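Side-chain contact in segregation and condensation protein A (Pyrococcus furiosus, PDB 5XNS), which probably serves as the kleisin subunit of the prokaryotic SMC condensin complex, its C-terminal domain, the part crystallised here, binding an SMC head in chromosome segregation: residues R40-L45 against G63-V68. Residues are numbered along the deposited sequence; the frame is centred on the assembly and turned at random.
Sequences RTFLYL and GEILVV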
ATOM      1  N   ARG B  40       7.523  20.601 -12.845  1.00 27.45           N
ATOM      2  CA  ARG B  40       8.820  20.475 -13.510  1.00 30.94           C
ATOM      3  C   ARG B  40       9.832  21.496 -12.986  1.00 27.30           C
ATOM      4  O   ARG B  40      11.011  21.172 -12.793  1.00 24.83           O
ATOM      5  CB  ARG B  40       8.623  20.618 -15.018  1.00 30.70           C
ATOM      6  CG  ARG B  40       9.884  20.443 -15.842  1.00 37.79           C
ATOM      7  CD  ARG B  40       9.594  20.722 -17.313  1.00 41.68           C
ATOM      8  NE  ARG B  40       8.718  19.714 -17.914  1.00 42.60           N
ATOM      9  CZ  ARG B  40       8.051  19.900 -19.050  1.00 50.98           C
ATOM     10  NH1 ARG B  40       8.149  21.067 -19.680  1.00 49.45           N
ATOM     11  NH2 ARG B  40       7.282  18.934 -19.556  1.00 38.34           N
ATOM     12  N   THR B  41       9.395  22.733 -12.753  1.00 25.99           N
ATOM     13  CA  THR B  41      10.293  23.730 -12.178  1.00 26.05           C
ATOM     14  C   THR B  41      10.788  23.273 -10.813  1.00 27.50           C
ATOM     15  O   THR B  41      11.991  23.317 -10.526  1.00 23.35           O
ATOM     16  CB  THR B  41       9.583  25.082 -12.056  1.00 25.86           C
ATOM     17  OG1 THR B  41       8.960  25.417 -13.305  1.00 24.35           O
ATOM     18  CG2 THR B  41      10.584  26.190 -11.657  1.00 27.15           C
ATOM     19  N   PHE B  42       9.863  22.819  -9.961  1.00 22.71           N
ATOM     20  CA  PHE B  42      10.227  22.317  -8.641  1.00 23.84           C
ATOM     21  C   PHE B  42      11.239  21.175  -8.761  1.00 27.85           C
ATOM     22  O   PHE B  42      12.287  21.178  -8.095  1.00 24.63           O
ATOM     23  CB  PHE B  42       8.953  21.877  -7.914  1.00 22.78           C
ATOM     24  CG  PHE B  42       9.147  21.522  -6.466  1.00 27.35           C
ATOM     25  CD1 PHE B  42       9.954  22.299  -5.639  1.00 29.13           C
ATOM     26  CD2 PHE B  42       8.478  20.428  -5.916  1.00 24.37           C
ATOM     27  CE1 PHE B  42      10.118  21.967  -4.297  1.00 32.42           C
ATOM     28  CE2 PHE B  42       8.623  20.096  -4.574  1.00 25.61           C
ATOM     29  CZ  PHE B  42       9.445  20.867  -3.759  1.00 27.26           C
ATOM     30  N   LEU B  43      10.970  20.227  -9.667  1.00 24.26           N
ATOM     31  CA  LEU B  43      11.848  19.071  -9.846  1.00 25.79           C
ATOM     32  C   LEU B  43      13.246  19.493 -10.279  1.00 27.12           C
ATOM     33  O   LEU B  43      14.249  19.022  -9.727  1.00 26.55           O
ATOM     34  CB  LEU B  43      11.245  18.113 -10.874  1.00 24.60           C
ATOM     35  CG  LEU B  43      11.943  16.770 -11.109  1.00 27.29           C
ATOM     36  CD1 LEU B  43      11.876  15.907  -9.873  1.00 25.53           C
ATOM     37  CD2 LEU B  43      11.260  16.058 -12.271  1.00 26.90           C
ATOM     38  N   TYR B  44      13.332  20.378 -11.276  1.00 25.80           N
ATOM     39  CA  TYR B  44      14.632  20.820 -11.768  1.00 25.12           C
ATOM     40  C   TYR B  44      15.433  21.498 -10.659  1.00 26.73           C
ATOM     41  O   TYR B  44      16.653  21.303 -10.551  1.00 23.98           O
ATOM     42  CB  TYR B  44      14.433  21.747 -12.969  1.00 28.93           C
ATOM     43  CG  TYR B  44      13.942  21.011 -14.215  1.00 31.15           C
ATOM     44  CD1 TYR B  44      13.767  19.634 -14.204  1.00 31.44           C
ATOM     45  CD2 TYR B  44      13.679  21.688 -15.390  1.00 32.37           C
ATOM     46  CE1 TYR B  44      13.334  18.954 -15.323  1.00 34.37           C
ATOM     47  CE2 TYR B  44      13.243  21.019 -16.520  1.00 34.89           C
ATOM     48  CZ  TYR B  44      13.073  19.652 -16.482  1.00 39.60           C
ATOM     49  OH  TYR B  44      12.632  18.972 -17.605  1.00 49.88           O
ATOM     50  N   LEU B  45      14.758  22.271  -9.803  1.00 22.22           N
ATOM     51  CA  LEU B  45      15.435  22.843  -8.649  1.00 26.40           C
ATOM     52  C   LEU B  45      15.911  21.747  -7.694  1.00 28.11           C
ATOM     53  O   LEU B  45      17.041  21.802  -7.191  1.00 26.52           O
ATOM     54  CB  LEU B  45      14.514  23.837  -7.949  1.00 22.97           C
ATOM     55  CG  LEU B  45      14.257  25.109  -8.759  1.00 25.63           C
ATOM     56  CD1 LEU B  45      13.095  25.880  -8.160  1.00 28.67           C
ATOM     57  CD2 LEU B  45      15.521  25.994  -8.869  1.00 25.60           C
ATOM     58  N   GLY B  63       5.078  26.498   2.982  1.00 34.23           N
ATOM     59  CA  GLY B  63       5.301  27.925   3.016  1.00 31.62           C
ATOM     60  C   GLY B  63       6.097  28.376   1.819  1.00 32.52           C
ATOM     61  O   GLY B  63       6.520  27.580   0.978  1.00 29.05           O
ATOM     62  N   GLU B  64       6.292  29.690   1.742  1.00 33.55           N
ATOM     63  CA  GLU B  64       7.056  30.266   0.649  1.00 34.53           C
ATOM     64  C   GLU B  64       8.393  29.553   0.485  1.00 31.06           C
ATOM     65  O   GLU B  64       9.098  29.294   1.460  1.00 31.88           O
ATOM     66  CB  GLU B  64       7.277  31.765   0.888  1.00 38.32           C
ATOM     67  CG  GLU B  64       8.110  32.421  -0.207  1.00 47.80           C
ATOM     68  CD  GLU B  64       7.593  33.788  -0.618  1.00 55.06           C
ATOM     69  OE1 GLU B  64       7.906  34.788   0.076  1.00 53.55           O
ATOM     70  OE2 GLU B  64       6.854  33.847  -1.633  1.00 52.79           O
ATOM     71  N   ILE B  65       8.727  29.237  -0.761  1.00 29.33           N
ATOM     72  CA  ILE B  65       9.976  28.592  -1.129  1.00 27.25           C
ATOM     73  C   ILE B  65      10.877  29.622  -1.806  1.00 32.14           C
ATOM     74  O   ILE B  65      10.429  30.352  -2.697  1.00 29.44           O
ATOM     75  CB  ILE B  65       9.704  27.400  -2.060  1.00 29.74           C
ATOM     76  CG1 ILE B  65       8.750  26.413  -1.379  1.00 27.88           C
ATOM     77  CG2 ILE B  65      11.010  26.742  -2.478  1.00 27.61           C
ATOM     78  CD1 ILE B  65       8.194  25.331  -2.317  1.00 26.55           C
ATOM     79  N   LEU B  66      12.144  29.675  -1.389  1.00 28.19           N
ATOM     80  CA  LEU B  66      13.149  30.563  -1.963  1.00 31.83           C
ATOM     81  C   LEU B  66      14.339  29.755  -2.460  1.00 28.14           C
ATOM     82  O   LEU B  66      14.603  28.646  -1.992  1.00 31.41           O
ATOM     83  CB  LEU B  66      13.648  31.595  -0.951  1.00 31.99           C
ATOM     84  CG  LEU B  66      12.573  32.354  -0.192  1.00 36.50           C
ATOM     85  CD1 LEU B  66      13.210  32.993   1.019  1.00 35.15           C
ATOM     86  CD2 LEU B  66      11.921  33.401  -1.095  1.00 35.54           C
ATOM     87  N   VAL B  67      15.082  30.342  -3.393  1.00 27.97           N
ATOM     88  CA  VAL B  67      16.196  29.676  -4.053  1.00 27.07           C
ATOM     89  C   VAL B  67      17.426  30.570  -3.989  1.00 32.52           C
ATOM     90  O   VAL B  67      17.352  31.764  -4.310  1.00 31.96           O
ATOM     91  CB  VAL B  67      15.872  29.346  -5.522  1.00 26.02           C
ATOM     92  CG1 VAL B  67      17.018  28.545  -6.151  1.00 26.65           C
ATOM     93  CG2 VAL B  67      14.538  28.598  -5.617  1.00 26.99           C
ATOM     94  N   VAL B  68      18.558  29.986  -3.617  1.00 27.99           N
ATOM     95  CA  VAL B  68      19.826  30.700  -3.650  1.00 33.06           C
ATOM     96  C   VAL B  68      20.835  29.826  -4.381  1.00 34.66           C
ATOM     97  O   VAL B  68      20.952  28.634  -4.067  1.00 35.85           O
ATOM     98  CB  VAL B  68      20.306  31.051  -2.234  1.00 35.92           C
ATOM     99  CG1 VAL B  68      21.683  31.698  -2.285  1.00 35.76           C
ATOM    100  CG2 VAL B  68      19.306  31.970  -1.566  1.00 35.05           C
TER
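L45 and V67 make the closer half of this buried contact between helix 35-50 and strand 65-69. The methyls of the two residues meet in pairs, CD1 of L45 lying 4.0 Å from CG2 of V67 and CD2 of L45 the same distance from CG1 of V67. The two branched ends cross at a slant, each CA–CB bond being directed at the opposite segment. On the helix, L45 holds CG anti to its carbonyl carbon (chi1 -69°), which carries the fork out over the sheet. There L45 also touches I56 of the neighbouring strand 54-58, L9 of helix 3-20 and F26, while V67 reaches V54.

One turn back along the helix the packing is looser. The F42 ring meets I65 at a single point, with CE1 of F42 4.4 Å from CD1 of I65, and the methyl approaches obliquely. With CG placed anti to the backbone N (chi1 -172°), the ring swings in toward the strand although its CA–CB bond does not point there. Helices 3-20 and 35-50 pack with the antiparallel sheet, whose central strand is 65-69, an arrangement consistent with the winged-helix domain found at the C-terminus of kleisins. Alternation along the strand turns I65 and V67 to the helix and L66 to the opposite side, where it touches K25 and is partly exposed.

The loose end also borders the chain of another protein, on whose apolar side chains F42 and I65 both pack. Away from the strand, the same helix reaches that chain through L43, which packs on an apolar side chain, and through R40, whose NE forms a salt bridge with an acidic side chain of that other protein.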